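Local coordinates for hypothetical protein PA2201 (Pseudomonas aeruginosa, PDB 2FEF) that is of unknown function but, judging from its family, is probably an immunity protein that protects its bacterium against a PoNe-type DNase toxin, at residues R179-Y183 with F210-A214. Residue numbers count along the deposited sequence, not the author numbering.
Sequences RLLDY and FFEEA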
loop_
_atom_site.group_PDB
_atom_site.type_symbol
_atom_site.label_atom_id
_atom_site.label_comp_id
_atom_site.label_asym_id
_atom_site.label_seq_id
_atom_site.Cartn_x
_atom_site.Cartn_y
_atom_site.Cartn_z
ATOM N N ARG B 179 -36.368 -0.819 3.144
ATOM C CA ARG B 179 -37.168 -0.690 4.360
ATOM C C ARG B 179 -36.293 -0.459 5.599
ATOM O O ARG B 179 -36.518 0.486 6.363
ATOM C CB ARG B 179 -38.060 -1.905 4.569
ATOM C CG ARG B 179 -38.947 -1.800 5.848
ATOM C CD ARG B 179 -39.999 -2.884 5.886
ATOM N NE ARG B 179 -41.120 -2.594 5.004
ATOM C CZ ARG B 179 -42.165 -3.406 4.829
ATOM N NH1 ARG B 179 -42.211 -4.568 5.466
ATOM N NH2 ARG B 179 -43.158 -3.054 4.012
ATOM N N LEU B 180 -35.289 -1.308 5.770
ATOM C CA LEU B 180 -34.389 -1.183 6.928
ATOM C C LEU B 180 -33.658 0.165 6.960
ATOM O O LEU B 180 -33.642 0.838 7.993
ATOM C CB LEU B 180 -33.383 -2.350 7.013
ATOM C CG LEU B 180 -32.302 -2.191 8.100
ATOM C CD1 LEU B 180 -32.887 -2.168 9.525
ATOM C CD2 LEU B 180 -31.226 -3.253 7.972
ATOM N N LEU B 181 -33.074 0.564 5.837
ATOM C CA LEU B 181 -32.360 1.849 5.808
ATOM C C LEU B 181 -33.321 3.006 6.106
ATOM O O LEU B 181 -32.939 3.966 6.803
ATOM C CB LEU B 181 -31.627 2.083 4.464
ATOM C CG LEU B 181 -30.464 1.128 4.128
ATOM C CD1 LEU B 181 -29.862 1.424 2.715
ATOM C CD2 LEU B 181 -29.386 1.074 5.263
ATOM N N ASP B 182 -34.552 2.922 5.592
ATOM C CA ASP B 182 -35.579 3.916 5.931
ATOM C C ASP B 182 -35.924 3.960 7.430
ATOM O O ASP B 182 -36.026 5.059 8.002
ATOM C CB ASP B 182 -36.856 3.734 5.100
ATOM C CG ASP B 182 -36.695 4.201 3.646
ATOM O OD1 ASP B 182 -35.654 4.806 3.307
ATOM O OD2 ASP B 182 -37.636 3.967 2.847
ATOM N N TYR B 183 -36.092 2.798 8.070
ATOM C CA TYR B 183 -36.252 2.750 9.535
ATOM C C TYR B 183 -35.068 3.344 10.287
ATOM O O TYR B 183 -35.265 4.098 11.236
ATOM C CB TYR B 183 -36.533 1.326 10.027
ATOM C CG TYR B 183 -38.010 1.001 9.996
ATOM C CD1 TYR B 183 -38.657 0.747 8.797
ATOM C CD2 TYR B 183 -38.750 0.928 11.179
ATOM C CE1 TYR B 183 -40.019 0.446 8.757
ATOM C CE2 TYR B 183 -40.116 0.621 11.153
ATOM C CZ TYR B 183 -40.737 0.386 9.928
ATOM O OH TYR B 183 -42.079 0.098 9.870
ATOM N N PHE B 210 -41.038 -7.932 12.606
ATOM C CA PHE B 210 -40.803 -6.782 13.475
ATOM C C PHE B 210 -41.369 -5.482 12.865
ATOM O O PHE B 210 -41.987 -4.663 13.560
ATOM C CB PHE B 210 -39.305 -6.646 13.785
ATOM C CG PHE B 210 -38.936 -5.334 14.422
ATOM C CD1 PHE B 210 -39.079 -5.153 15.784
ATOM C CD2 PHE B 210 -38.461 -4.277 13.649
ATOM C CE1 PHE B 210 -38.751 -3.945 16.367
ATOM C CE2 PHE B 210 -38.132 -3.061 14.238
ATOM C CZ PHE B 210 -38.276 -2.903 15.599
ATOM N N PHE B 211 -41.144 -5.291 11.569
ATOM C CA PHE B 211 -41.591 -4.077 10.901
ATOM C C PHE B 211 -43.118 -3.980 10.782
ATOM O O PHE B 211 -43.700 -2.894 10.946
ATOM C CB PHE B 211 -40.959 -3.983 9.518
ATOM C CG PHE B 211 -39.482 -3.656 9.537
ATOM C CD1 PHE B 211 -38.615 -4.267 8.630
ATOM C CD2 PHE B 211 -38.970 -2.729 10.437
ATOM C CE1 PHE B 211 -37.255 -3.959 8.613
ATOM C CE2 PHE B 211 -37.604 -2.418 10.449
ATOM C CZ PHE B 211 -36.749 -3.034 9.539
ATOM N N GLU B 212 -43.750 -5.119 10.505
ATOM C CA GLU B 212 -45.170 -5.164 10.119
ATOM C C GLU B 212 -46.110 -5.522 11.264
ATOM O O GLU B 212 -47.218 -4.973 11.359
ATOM C CB GLU B 212 -45.368 -6.142 8.956
ATOM C CG GLU B 212 -44.632 -5.742 7.673
ATOM C CD GLU B 212 -44.889 -6.690 6.508
ATOM O OE1 GLU B 212 -45.582 -7.715 6.698
ATOM O OE2 GLU B 212 -44.398 -6.404 5.391
ATOM N N GLU B 213 -45.675 -6.440 12.123
ATOM C CA GLU B 213 -46.519 -6.977 13.199
ATOM C C GLU B 213 -46.059 -6.542 14.601
ATOM O O GLU B 213 -46.768 -6.782 15.583
ATOM C CB GLU B 213 -46.567 -8.518 13.125
ATOM C CG GLU B 213 -46.978 -9.108 11.774
ATOM N N ALA B 214 -44.878 -5.915 14.684
ATOM C CA ALA B 214 -44.216 -5.579 15.962
ATOM C C ALA B 214 -44.633 -4.239 16.586
ATOM O O ALA B 214 -44.755 -3.223 15.893
#
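Residues i and i+4 of a helix project from the same side, so that one aromatic ring from a neighbouring helix can pack against both; Phe-211 is a worked example. Phe-211, with more of its surface covered across the contact than any other residue, sends its ring between Arg-179 and Tyr-183, positions i and i+4 whose CA-to-CB bonds both point toward it. On one face lies the aliphatic part of the arginine: CG of Arg-179 makes a CH-pi contact 4.1 Å from the Phe-211 ring centroid. The Tyr-183 ring meets it obliquely, with centroids 4.2 Å apart and planes at 36°. In this all-helical protein the contact links the first turn of helix 179-189 to helix 208-213, both within the PoNi C-terminal family region. At the ring edge, CD1 of Leu-180 comes within 4.0 Å of CZ of Phe-211. Beyond the apolar packing, Arg-179 NH1 donates a nearly straight hydrogen bond (170°) to Glu-212 OE2 at 2.9 Å, part of a salt bridge, while NE of Arg-179 hydrogen-bonds to the backbone oxygen of Ser-195, tying the same guanidinium to the loop after helix 179-189.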